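Long-range contacts in oxidase/hydroxylase (Streptomyces hygroscopicus subsp. hygroscopicus, PDB 4XCB), which probably acts as a metal- and 2-oxoglutarate-dependent oxygenase in orthosomycin biosynthesis, holding here nickel, 2-oxoglutarate and hygromycin B together in its active site: residues E110-G115 against V251-E256; G161-N166 against L202-L207; L102-G107 against T180-S185. One frame throughout, in Å; residues are numbered along the deposited sequence.

Interaction 1. Residues E110-G115 against V251-E256; sequences ELLDLG and VDHDVE. With HY0 (hygromycin b variant), chain G.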
loop_
_atom_site.group_PDB
_atom_site.type_symbol
_atom_site.label_atom_id
_atom_site.label_comp_id
_atom_site.label_asym_id
_atom_site.label_seq_id
_atom_site.Cartn_x
_atom_site.Cartn_y
_atom_site.Cartn_z
ATOM N N GLU A 110 0.826 -15.136 6.304
ATOM C CA GLU A 110 0.935 -16.581 6.383
ATOM C C GLU A 110 0.271 -17.216 5.178
ATOM O O GLU A 110 -0.594 -16.593 4.537
ATOM C CB GLU A 110 0.342 -17.093 7.693
ATOM C CG GLU A 110 1.080 -16.503 8.898
ATOM C CD GLU A 110 2.581 -16.787 8.859
ATOM O OE1 GLU A 110 2.947 -17.968 8.754
ATOM O OE2 GLU A 110 3.382 -15.837 8.927
ATOM N N LEU A 111 0.670 -18.446 4.872
ATOM C CA LEU A 111 0.281 -19.087 3.622
ATOM C C LEU A 111 -0.941 -19.974 3.765
ATOM O O LEU A 111 -1.265 -20.463 4.848
ATOM C CB LEU A 111 1.446 -19.910 3.061
ATOM C CG LEU A 111 2.776 -19.168 2.964
ATOM C CD1 LEU A 111 3.901 -20.112 2.540
ATOM C CD2 LEU A 111 2.665 -17.990 2.005
ATOM N N LEU A 112 -1.627 -20.166 2.644
ATOM C CA LEU A 112 -2.725 -21.114 2.547
ATOM C C LEU A 112 -2.624 -21.781 1.189
ATOM O O LEU A 112 -2.484 -21.098 0.178
ATOM C CB LEU A 112 -4.077 -20.415 2.721
ATOM C CG LEU A 112 -5.343 -21.233 2.460
ATOM C CD1 LEU A 112 -5.474 -22.373 3.445
ATOM C CD2 LEU A 112 -6.582 -20.331 2.518
ATOM N N ASP A 113 -2.647 -23.112 1.180
ATOM C CA ASP A 113 -2.612 -23.869 -0.060
ATOM C C ASP A 113 -4.045 -24.085 -0.505
ATOM O O ASP A 113 -4.871 -24.577 0.274
ATOM C CB ASP A 113 -1.908 -25.217 0.114
ATOM C CG ASP A 113 -0.476 -25.077 0.598
ATOM O OD1 ASP A 113 0.185 -24.076 0.248
ATOM O OD2 ASP A 113 -0.008 -25.973 1.335
ATOM N N LEU A 114 -4.338 -23.716 -1.749
ATOM C CA LEU A 114 -5.686 -23.870 -2.290
ATOM C C LEU A 114 -5.777 -24.876 -3.430
ATOM O O LEU A 114 -6.682 -24.794 -4.264
ATOM C CB LEU A 114 -6.217 -22.526 -2.777
ATOM C CG LEU A 114 -6.409 -21.467 -1.698
ATOM C CD1 LEU A 114 -6.790 -20.152 -2.334
ATOM C CD2 LEU A 114 -7.477 -21.919 -0.720
ATOM N N GLY A 115 -4.850 -25.824 -3.473
ATOM C CA GLY A 115 -4.924 -26.881 -4.465
ATOM C C GLY A 115 -4.084 -26.592 -5.692
ATOM O O GLY A 115 -3.062 -27.240 -5.923
ATOM N N VAL A 251 -11.661 -19.459 6.348
ATOM C CA VAL A 251 -10.625 -20.460 6.115
ATOM C C VAL A 251 -9.281 -19.885 6.514
ATOM O O VAL A 251 -8.729 -19.027 5.823
ATOM C CB VAL A 251 -10.575 -20.911 4.635
ATOM C CG1 VAL A 251 -9.510 -21.991 4.449
ATOM C CG2 VAL A 251 -11.938 -21.410 4.169
ATOM N N ASP A 252 -8.751 -20.343 7.646
ATOM C CA ASP A 252 -7.524 -19.758 8.164
ATOM C C ASP A 252 -6.290 -20.195 7.387
ATOM O O ASP A 252 -6.212 -21.317 6.881
ATOM C CB ASP A 252 -7.335 -20.111 9.642
ATOM C CG ASP A 252 -8.387 -19.476 10.547
ATOM O OD1 ASP A 252 -9.174 -18.626 10.078
ATOM O OD2 ASP A 252 -8.413 -19.818 11.749
ATOM N N HIS A 253 -5.326 -19.288 7.318
ATOM C CA HIS A 253 -4.005 -19.595 6.789
ATOM C C HIS A 253 -3.216 -20.320 7.878
ATOM O O HIS A 253 -3.777 -20.608 8.930
ATOM C CB HIS A 253 -3.317 -18.308 6.311
ATOM C CG HIS A 253 -3.986 -17.682 5.123
ATOM N ND1 HIS A 253 -3.288 -17.050 4.113
ATOM C CD2 HIS A 253 -5.292 -17.607 4.778
ATOM C CE1 HIS A 253 -4.138 -16.620 3.199
ATOM N NE2 HIS A 253 -5.361 -16.933 3.586
ATOM N N ASP A 254 -1.949 -20.642 7.622
ATOM C CA ASP A 254 -1.165 -21.461 8.568
ATOM C C ASP A 254 -1.275 -20.935 9.986
ATOM O O ASP A 254 -1.137 -19.744 10.205
ATOM C CB ASP A 254 0.327 -21.495 8.202
ATOM C CG ASP A 254 0.632 -22.246 6.907
ATOM O OD1 ASP A 254 -0.221 -22.997 6.412
ATOM O OD2 ASP A 254 1.776 -22.081 6.401
ATOM N N VAL A 255 -1.526 -21.829 10.945
ATOM C CA VAL A 255 -1.414 -21.506 12.367
ATOM C C VAL A 255 -0.545 -22.589 13.011
ATOM O O VAL A 255 -0.421 -23.682 12.458
ATOM C CB VAL A 255 -2.782 -21.433 13.072
ATOM C CG1 VAL A 255 -3.639 -20.316 12.459
ATOM C CG2 VAL A 255 -3.515 -22.764 12.963
ATOM N N GLU A 256 0.037 -22.306 14.174
ATOM C CA GLU A 256 0.918 -23.296 14.792
ATOM C C GLU A 256 0.232 -24.628 15.070
ATOM O O GLU A 256 0.876 -25.669 15.004
ATOM C CB GLU A 256 1.520 -22.757 16.075
ATOM C CG GLU A 256 2.735 -21.920 15.819
ATOM C CD GLU A 256 3.492 -21.584 17.090
ATOM O OE1 GLU A 256 2.835 -21.439 18.145
ATOM O OE2 GLU A 256 4.733 -21.461 17.025
HETATM C C1 HY0 G . -7.933 -23.049 12.642
HETATM C C2 HY0 G . -7.404 -24.314 12.003
HETATM C C3 HY0 G . -8.319 -25.481 12.342
HETATM C C4 HY0 G . -8.410 -25.660 13.858
HETATM C C5 HY0 G . -8.834 -24.362 14.550
HETATM C C6 HY0 G . -7.994 -23.191 14.144
HETATM N N7 HY0 G . -7.370 -24.125 10.603
HETATM O O8 HY0 G . -7.038 -22.007 12.332
HETATM N N9 HY0 G . -9.364 -26.679 14.139
HETATM C C10 HY0 G . -8.727 -27.979 13.950
HETATM O O11 HY0 G . -8.691 -24.544 15.943
HETATM C C12 HY0 G . -8.291 -19.781 15.620
HETATM C C13 HY0 G . -7.688 -21.133 15.350
HETATM O O14 HY0 G . -7.231 -21.791 16.506
HETATM C C15 HY0 G . -6.253 -21.026 17.153
HETATM C C16 HY0 G . -6.961 -19.891 17.823
HETATM C C17 HY0 G . -7.625 -19.017 16.681
HETATM O O18 HY0 G . -8.615 -21.994 14.695
HETATM C C19 HY0 G . -5.547 -21.902 18.185
HETATM O O20 HY0 G . -4.732 -22.848 17.488
HETATM O O21 HY0 G . -7.935 -20.359 18.678
HETATM O O22 HY0 G . -8.542 -18.187 17.260
HETATM C C23 HY0 G . -9.784 -18.410 16.564
HETATM C C24 HY0 G . -10.915 -18.253 17.525
HETATM C C25 HY0 G . -12.233 -18.151 16.774
HETATM C C26 HY0 G . -12.177 -17.072 15.712
HETATM C C27 HY0 G . -11.044 -17.381 14.792
HETATM O O28 HY0 G . -9.860 -17.433 15.554
HETATM O O29 HY0 G . -9.731 -19.780 15.976
HETATM O O30 HY0 G . -11.019 -19.383 18.399
HETATM O O31 HY0 G . -13.263 -17.920 17.707
HETATM O O32 HY0 G . -11.999 -15.774 16.284
HETATM C C33 HY0 G . -10.888 -16.279 13.728
HETATM C C34 HY0 G . -10.131 -16.822 12.545
HETATM O O35 HY0 G . -10.937 -17.675 11.758
HETATM N N36 HY0 G . -10.124 -15.223 14.282
HETATM O O HOH W 1 2.849 -19.611 6.477
#

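Interaction 2. Residues G161-N166 against L202-L207; sequences GSHKAN and LLNEAL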
loop_
_atom_site.group_PDB
_atom_site.type_symbol
_atom_site.label_atom_id
_atom_site.label_comp_id
_atom_site.label_asym_id
_atom_site.label_seq_id
_atom_site.Cartn_x
_atom_site.Cartn_y
_atom_site.Cartn_z
ATOM N N GLY A 161 5.141 -6.591 15.240
ATOM C CA GLY A 161 4.937 -6.159 13.869
ATOM C C GLY A 161 4.357 -7.200 12.920
ATOM O O GLY A 161 4.303 -6.972 11.698
ATOM N N SER A 162 3.892 -8.325 13.459
ATOM C CA SER A 162 3.406 -9.408 12.611
ATOM C C SER A 162 2.111 -9.050 11.903
ATOM O O SER A 162 1.732 -9.721 10.948
ATOM C CB SER A 162 3.206 -10.681 13.422
ATOM O OG SER A 162 2.467 -10.407 14.588
ATOM N N HIS A 163 1.435 -8.007 12.366
ATOM C CA HIS A 163 0.182 -7.584 11.730
ATOM C C HIS A 163 0.455 -6.881 10.401
ATOM O O HIS A 163 -0.454 -6.710 9.566
ATOM C CB HIS A 163 -0.623 -6.677 12.681
ATOM C CG HIS A 163 0.082 -5.402 13.035
ATOM N ND1 HIS A 163 1.399 -5.372 13.449
ATOM C CD2 HIS A 163 -0.342 -4.117 13.032
ATOM C CE1 HIS A 163 1.755 -4.119 13.680
ATOM N NE2 HIS A 163 0.711 -3.338 13.440
ATOM N N LYS A 164 1.705 -6.481 10.174
ATOM C CA LYS A 164 2.051 -5.839 8.906
ATOM C C LYS A 164 3.166 -6.605 8.183
ATOM O O LYS A 164 3.815 -6.066 7.288
ATOM C CB LYS A 164 2.461 -4.377 9.124
ATOM C CG LYS A 164 1.372 -3.505 9.744
ATOM C CD LYS A 164 1.802 -2.046 9.824
ATOM C CE LYS A 164 0.696 -1.148 10.367
ATOM N NZ LYS A 164 1.224 0.237 10.622
ATOM N N ALA A 165 3.369 -7.862 8.576
ATOM C CA ALA A 165 4.417 -8.699 7.994
ATOM C C ALA A 165 4.203 -8.921 6.504
ATOM O O ALA A 165 3.074 -9.167 6.050
ATOM C CB ALA A 165 4.490 -10.040 8.717
ATOM N N ASN A 166 5.281 -8.817 5.734
ATOM C CA ASN A 166 5.216 -9.115 4.297
ATOM C C ASN A 166 5.715 -10.516 3.949
ATOM O O ASN A 166 5.521 -10.985 2.826
ATOM C CB ASN A 166 6.018 -8.099 3.491
ATOM C CG ASN A 166 5.370 -6.743 3.453
ATOM O OD1 ASN A 166 4.249 -6.588 2.945
ATOM N ND2 ASN A 166 6.079 -5.735 3.948
ATOM N N LEU A 202 -7.809 -4.612 22.920
ATOM C CA LEU A 202 -8.358 -4.388 21.583
ATOM C C LEU A 202 -7.339 -4.936 20.590
ATOM O O LEU A 202 -6.191 -4.508 20.605
ATOM C CB LEU A 202 -8.596 -2.899 21.351
ATOM C CG LEU A 202 -9.295 -2.427 20.077
ATOM C CD1 LEU A 202 -10.772 -2.751 20.159
ATOM C CD2 LEU A 202 -9.112 -0.934 19.891
ATOM N N LEU A 203 -7.761 -5.849 19.715
ATOM C CA LEU A 203 -6.812 -6.648 18.938
ATOM C C LEU A 203 -7.126 -6.652 17.441
ATOM O O LEU A 203 -8.221 -7.013 17.033
ATOM C CB LEU A 203 -6.814 -8.083 19.463
ATOM C CG LEU A 203 -5.972 -9.137 18.749
ATOM C CD1 LEU A 203 -4.501 -8.753 18.823
ATOM C CD2 LEU A 203 -6.197 -10.491 19.403
ATOM N N ASN A 204 -6.157 -6.248 16.634
ATOM C CA ASN A 204 -6.188 -6.458 15.184
ATOM C C ASN A 204 -5.916 -7.927 14.900
ATOM O O ASN A 204 -4.828 -8.414 15.201
ATOM C CB ASN A 204 -5.124 -5.578 14.510
ATOM C CG ASN A 204 -5.208 -5.601 12.983
ATOM O OD1 ASN A 204 -5.761 -6.522 12.398
ATOM N ND2 ASN A 204 -4.636 -4.579 12.338
ATOM N N GLU A 205 -6.865 -8.647 14.318
ATOM C CA GLU A 205 -6.682 -10.090 14.170
ATOM C C GLU A 205 -5.600 -10.432 13.146
ATOM O O GLU A 205 -5.209 -11.590 13.010
ATOM C CB GLU A 205 -8.012 -10.765 13.820
ATOM C CG GLU A 205 -8.886 -10.988 15.068
ATOM C CD GLU A 205 -8.274 -11.994 16.033
ATOM O OE1 GLU A 205 -7.984 -13.133 15.616
ATOM O OE2 GLU A 205 -8.079 -11.642 17.215
ATOM N N ALA A 206 -5.071 -9.419 12.476
ATOM C CA ALA A 206 -3.902 -9.621 11.616
ATOM C C ALA A 206 -2.641 -9.935 12.430
ATOM O O ALA A 206 -1.697 -10.528 11.896
ATOM C CB ALA A 206 -3.678 -8.398 10.742
ATOM N N LEU A 207 -2.629 -9.548 13.703
ATOM C CA LEU A 207 -1.457 -9.766 14.557
ATOM C C LEU A 207 -1.270 -11.253 14.815
ATOM O O LEU A 207 -2.223 -11.955 15.069
ATOM C CB LEU A 207 -1.625 -9.011 15.870
ATOM C CG LEU A 207 -0.411 -9.011 16.786
ATOM C CD1 LEU A 207 0.688 -8.161 16.156
ATOM C CD2 LEU A 207 -0.831 -8.428 18.108
#

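Interaction 3. Residues L102-G107 against T180-S185; sequences LYLHGG and TSLVDS. With NI (nickel (II) ion), chain E; HY0 (hygromycin b variant), chain G; AKG (2-oxoglutaric acid), chain F.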
loop_
_atom_site.group_PDB
_atom_site.type_symbol
_atom_site.label_atom_id
_atom_site.label_comp_id
_atom_site.label_asym_id
_atom_site.label_seq_id
_atom_site.Cartn_x
_atom_site.Cartn_y
_atom_site.Cartn_z
ATOM N N LEU A 102 -2.113 -21.653 24.256
ATOM C CA LEU A 102 -2.730 -21.291 22.977
ATOM C C LEU A 102 -1.634 -20.932 21.991
ATOM O O LEU A 102 -0.975 -19.897 22.121
ATOM C CB LEU A 102 -3.718 -20.136 23.146
ATOM C CG LEU A 102 -4.622 -19.828 21.957
ATOM C CD1 LEU A 102 -5.442 -21.047 21.604
ATOM C CD2 LEU A 102 -5.539 -18.677 22.306
ATOM N N TYR A 103 -1.437 -21.804 21.009
ATOM C CA TYR A 103 -0.341 -21.634 20.063
ATOM C C TYR A 103 -0.611 -20.455 19.136
ATOM O O TYR A 103 -1.759 -20.030 18.992
ATOM C CB TYR A 103 -0.136 -22.914 19.254
ATOM C CG TYR A 103 0.264 -24.110 20.089
ATOM C CD1 TYR A 103 1.150 -23.972 21.143
ATOM C CD2 TYR A 103 -0.255 -25.372 19.831
ATOM C CE1 TYR A 103 1.523 -25.057 21.907
ATOM C CE2 TYR A 103 0.113 -26.463 20.592
ATOM C CZ TYR A 103 1.002 -26.293 21.629
ATOM O OH TYR A 103 1.376 -27.368 22.401
ATOM N N LEU A 104 0.447 -19.936 18.514
ATOM C CA LEU A 104 0.338 -18.754 17.669
ATOM C C LEU A 104 -0.644 -18.930 16.519
ATOM O O LEU A 104 -0.766 -20.006 15.918
ATOM C CB LEU A 104 1.706 -18.365 17.098
ATOM C CG LEU A 104 2.706 -17.918 18.155
ATOM C CD1 LEU A 104 3.993 -17.394 17.480
ATOM C CD2 LEU A 104 2.084 -16.876 19.091
ATOM N N HIS A 105 -1.345 -17.843 16.224
ATOM C CA HIS A 105 -2.273 -17.801 15.092
ATOM C C HIS A 105 -2.349 -16.376 14.601
ATOM O O HIS A 105 -1.915 -15.461 15.289
ATOM C CB HIS A 105 -3.667 -18.321 15.476
ATOM C CG HIS A 105 -4.205 -17.754 16.758
ATOM N ND1 HIS A 105 -3.846 -18.239 18.002
ATOM C CD2 HIS A 105 -5.090 -16.755 16.990
ATOM C CE1 HIS A 105 -4.487 -17.561 18.938
ATOM N NE2 HIS A 105 -5.242 -16.651 18.353
ATOM N N GLY A 106 -2.922 -16.173 13.417
ATOM C CA GLY A 106 -2.901 -14.857 12.806
ATOM C C GLY A 106 -1.584 -14.634 12.092
ATOM O O GLY A 106 -0.832 -15.573 11.871
ATOM N N GLY A 107 -1.298 -13.385 11.750
ATOM C CA GLY A 107 -0.131 -13.049 10.947
ATOM C C GLY A 107 -0.554 -12.580 9.559
ATOM O O GLY A 107 -1.307 -13.255 8.861
ATOM N N THR A 180 8.207 -27.289 17.630
ATOM C CA THR A 180 8.003 -26.765 18.976
ATOM C C THR A 180 7.459 -25.341 18.889
ATOM O O THR A 180 8.103 -24.468 18.308
ATOM C CB THR A 180 9.312 -26.777 19.794
ATOM O OG1 THR A 180 9.595 -28.118 20.218
ATOM C CG2 THR A 180 9.199 -25.879 21.016
ATOM N N SER A 181 6.278 -25.107 19.459
ATOM C CA SER A 181 5.657 -23.778 19.408
ATOM C C SER A 181 6.559 -22.683 19.938
ATOM O O SER A 181 7.249 -22.859 20.939
ATOM C CB SER A 181 4.348 -23.748 20.195
ATOM O OG SER A 181 3.965 -22.398 20.441
ATOM N N LEU A 182 6.532 -21.547 19.262
ATOM C CA LEU A 182 7.307 -20.391 19.670
ATOM C C LEU A 182 6.884 -19.882 21.048
ATOM O O LEU A 182 7.672 -19.210 21.712
ATOM C CB LEU A 182 7.179 -19.274 18.632
ATOM C CG LEU A 182 7.861 -19.555 17.291
ATOM C CD1 LEU A 182 7.568 -18.463 16.283
ATOM C CD2 LEU A 182 9.366 -19.689 17.490
ATOM N N VAL A 183 5.658 -20.187 21.489
ATOM C CA VAL A 183 5.240 -19.696 22.811
ATOM C C VAL A 183 5.938 -20.510 23.894
ATOM O O VAL A 183 6.011 -20.077 25.039
ATOM C CB VAL A 183 3.706 -19.749 23.055
ATOM C CG1 VAL A 183 2.953 -19.133 21.880
ATOM C CG2 VAL A 183 3.225 -21.153 23.310
ATOM N N ASP A 184 6.440 -21.685 23.526
ATOM C CA ASP A 184 7.224 -22.507 24.452
ATOM C C ASP A 184 8.725 -22.269 24.323
ATOM O O ASP A 184 9.436 -22.189 25.329
ATOM C CB ASP A 184 6.940 -23.991 24.234
ATOM C CG ASP A 184 5.598 -24.419 24.779
ATOM O OD1 ASP A 184 5.203 -23.911 25.847
ATOM O OD2 ASP A 184 4.937 -25.266 24.140
ATOM N N SER A 185 9.214 -22.163 23.092
ATOM C CA SER A 185 10.652 -22.042 22.859
ATOM C C SER A 185 11.124 -20.595 22.919
ATOM O O SER A 185 12.291 -20.320 23.189
ATOM C CB SER A 185 11.029 -22.648 21.508
ATOM O OG SER A 185 10.564 -21.839 20.438
HETATM NI NI NI E . -6.536 -15.065 18.953
HETATM C C1 HY0 G . -7.933 -23.049 12.642
HETATM C C2 HY0 G . -7.404 -24.314 12.003
HETATM C C3 HY0 G . -8.319 -25.481 12.342
HETATM C C4 HY0 G . -8.410 -25.660 13.858
HETATM C C5 HY0 G . -8.834 -24.362 14.550
HETATM C C6 HY0 G . -7.994 -23.191 14.144
HETATM N N7 HY0 G . -7.370 -24.125 10.603
HETATM O O8 HY0 G . -7.038 -22.007 12.332
HETATM N N9 HY0 G . -9.364 -26.679 14.139
HETATM C C10 HY0 G . -8.727 -27.979 13.950
HETATM O O11 HY0 G . -8.691 -24.544 15.943
HETATM C C12 HY0 G . -8.291 -19.781 15.620
HETATM C C13 HY0 G . -7.688 -21.133 15.350
HETATM O O14 HY0 G . -7.231 -21.791 16.506
HETATM C C15 HY0 G . -6.253 -21.026 17.153
HETATM C C16 HY0 G . -6.961 -19.891 17.823
HETATM C C17 HY0 G . -7.625 -19.017 16.681
HETATM O O18 HY0 G . -8.615 -21.994 14.695
HETATM C C19 HY0 G . -5.547 -21.902 18.185
HETATM O O20 HY0 G . -4.732 -22.848 17.488
HETATM O O21 HY0 G . -7.935 -20.359 18.678
HETATM O O22 HY0 G . -8.542 -18.187 17.260
HETATM C C23 HY0 G . -9.784 -18.410 16.564
HETATM C C24 HY0 G . -10.915 -18.253 17.525
HETATM C C25 HY0 G . -12.233 -18.151 16.774
HETATM C C26 HY0 G . -12.177 -17.072 15.712
HETATM C C27 HY0 G . -11.044 -17.381 14.792
HETATM O O28 HY0 G . -9.860 -17.433 15.554
HETATM O O29 HY0 G . -9.731 -19.780 15.976
HETATM O O30 HY0 G . -11.019 -19.383 18.399
HETATM O O31 HY0 G . -13.263 -17.920 17.707
HETATM O O32 HY0 G . -11.999 -15.774 16.284
HETATM C C33 HY0 G . -10.888 -16.279 13.728
HETATM C C34 HY0 G . -10.131 -16.822 12.545
HETATM O O35 HY0 G . -10.937 -17.675 11.758
HETATM N N36 HY0 G . -10.124 -15.223 14.282
HETATM C C1 AKG F . -8.204 -16.015 20.917
HETATM O O1 AKG F . -8.145 -16.061 19.648
HETATM O O2 AKG F . -9.219 -16.457 21.534
HETATM C C2 AKG F . -7.060 -15.422 21.694
HETATM O O5 AKG F . -6.161 -14.903 21.058
HETATM C C3 AKG F . -7.036 -15.524 23.210
HETATM C C4 AKG F . -6.155 -14.492 23.874
HETATM C C5 AKG F . -5.969 -14.841 25.342
HETATM O O3 AKG F . -5.379 -14.032 26.111
HETATM O O4 AKG F . -6.410 -15.938 25.780
HETATM O O HOH W 2 -7.908 -13.292 19.409
HETATM O O HOH W 3 -7.559 -14.979 17.221
#

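Interaction 1. Residues E110-G115 against V251-E256
The imidazole of His253 is the pivot on which the late loop 251-256 rests against residues 110-115. With CG anti to the carbonyl carbon (chi1 -67°), the ring presents its ND1 edge to the main chain, and His253 ND1 donates to Glu110 O at 2.8 Å. The bond is fairly straight, 162° at the hydrogen, and the oxygen lies close to the ring plane, although the donor stands above the carbonyl plane. Over one ring face sits Leu112 CB, 3.6 Å from the centroid of the His253 ring and almost on the normal, a CH-pi contact. Edge bond and covered face together limit how far the imidazole can turn. Beside it Asp254 N donates to Leu111 O at 2.9 Å, nearly along the C=O axis.

This tight part joins a small antiparallel hairpin, strands 112-113 and 118-119, to the chain that follows strand 220-229 and lines the hygromycin pocket, beside the double-stranded beta-helix core. The CB of Asp252 points away from residues 110-115, and its carboxylate grips the hygromycin, accepting from HY0 O35 with OD1 and from HY0 O8 with OD2, 2.6 Å in each case.

Two further carboxylates approach each other, Glu110 OE1 and Asp254 OD2 being 4.9 Å apart. One water donates to both and accepts from Leu111 N. Their repulsion is probably eased by the backbone N of Leu169 and Leu170, which bind Glu110, and by the salt bridge from Arg171 to Asp254.

Packing is looser at the branch end of Leu112, against the partly exposed Val251. These side chains cross at about a right angle, and Leu112 CD2 comes within 3.9 Å of Val251 CG1. Pro85 of the second subunit packs on both residues.

Interaction 2. Residues G161-N166 against L202-L207
Residues 204-207 form a type I beta turn, closed by Leu207 N to Asn204 O at 2.9 Å, and the CA atoms of Leu207 and His163 approach to 3.9 Å. The turn ends strand 200-204 of the double-stranded beta-helix and carries Glu205, which binds Fe(2+) in another structure of this protein but does not ligate the nickel here. Within it Asn204 OD1 accepts from Ala206 N, an Asx turn that ties side chain to main chain. The two segments meet by close packing and by a CA-H...O contact, His163 CA to Ala206 O at 3.5 Å, with 161° at the hydrogen.

Ser162 OG takes the crowded position between backbone N and carbonyl carbon (chi1 49°). There it is hydrogen-bonded to Val159 O and Met208 N, while Leu207 CD1 lies 3.3 Å from Ser162 OG. His163 CB lies alongside the turn, 4.0 Å from Ala206 CB. Its CG is also in the crowded position (chi1 62°), and the ring is placed between its neighbours: Lys164 CG covers one face, and NE2 is hydrogen-bonded to Asp16 O. The other ring nitrogen, His163 ND1, is buried with no polar partner in the model, Leu207 CD1 lying 4.0 Å away.

Interaction 3. Residues L102-G107 against T180-S185
This is an apolar, buried contact in which the back of strand 102-105, a metal-bearing strand of the double-stranded beta-helix, rests on the start of the short helix 182-185. Leu104 leads it: its side chain slides past that of Val183 in the opposite direction, Leu104 CD2 3.7 Å from Val183 CG1, while Leu104 CD1 meets Leu182 CB at 3.9 Å, the two leucines crossing at about a right angle. Tyr103 turns the CD1 side of its ring to the helix start, with CD1 only 3.3 Å from Ser181 OG and Val183 CG2 at the ring edge. Ser181 is the N-cap residue: Val183 N donates to Ser181 OG at 3.0 Å, and OG is also hydrogen-bonded to Glu256.

On the other side of the strand lies the active site. His105 ND1 donates to Tyr103 O at 2.9 Å in the carbonyl plane, which orients the ring so that NE2 binds nickel at 2.1 Å. HY0 C16 lies over one ring face, and Leu102 touches HY0 with CD1 and 2-oxoglutarate with CD2.

Strand 102-105 pairs antiparallel with 209-211, whose His209 also binds nickel, and strand 156-159 follows beyond it, lending Val159 to Leu104 and Cys157 to Val183.

In the fold
Interaction 3 links the other two. Glu256, from interaction 1, reaches it with OE1, probably hydrogen-bonded to Leu104 N at 2.8 Å, and Val255 CG1 packs on His105 CB at 3.6 Å. On the interaction 2 side, Ala206 O probably accepts from Gly107 N at 2.9 Å. Interactions 1 and 2 do not touch, their nearest atoms lying about 6 Å apart. The side chain of Asp252 is about 6 Å from that of His105 and about 9 Å from nickel, and that of Leu207 is about 8 Å from nickel. Hygromycin-binding loop, metal-bearing strand and Glu205 turn all contribute to, or border, the region around the nickel and hygromycin.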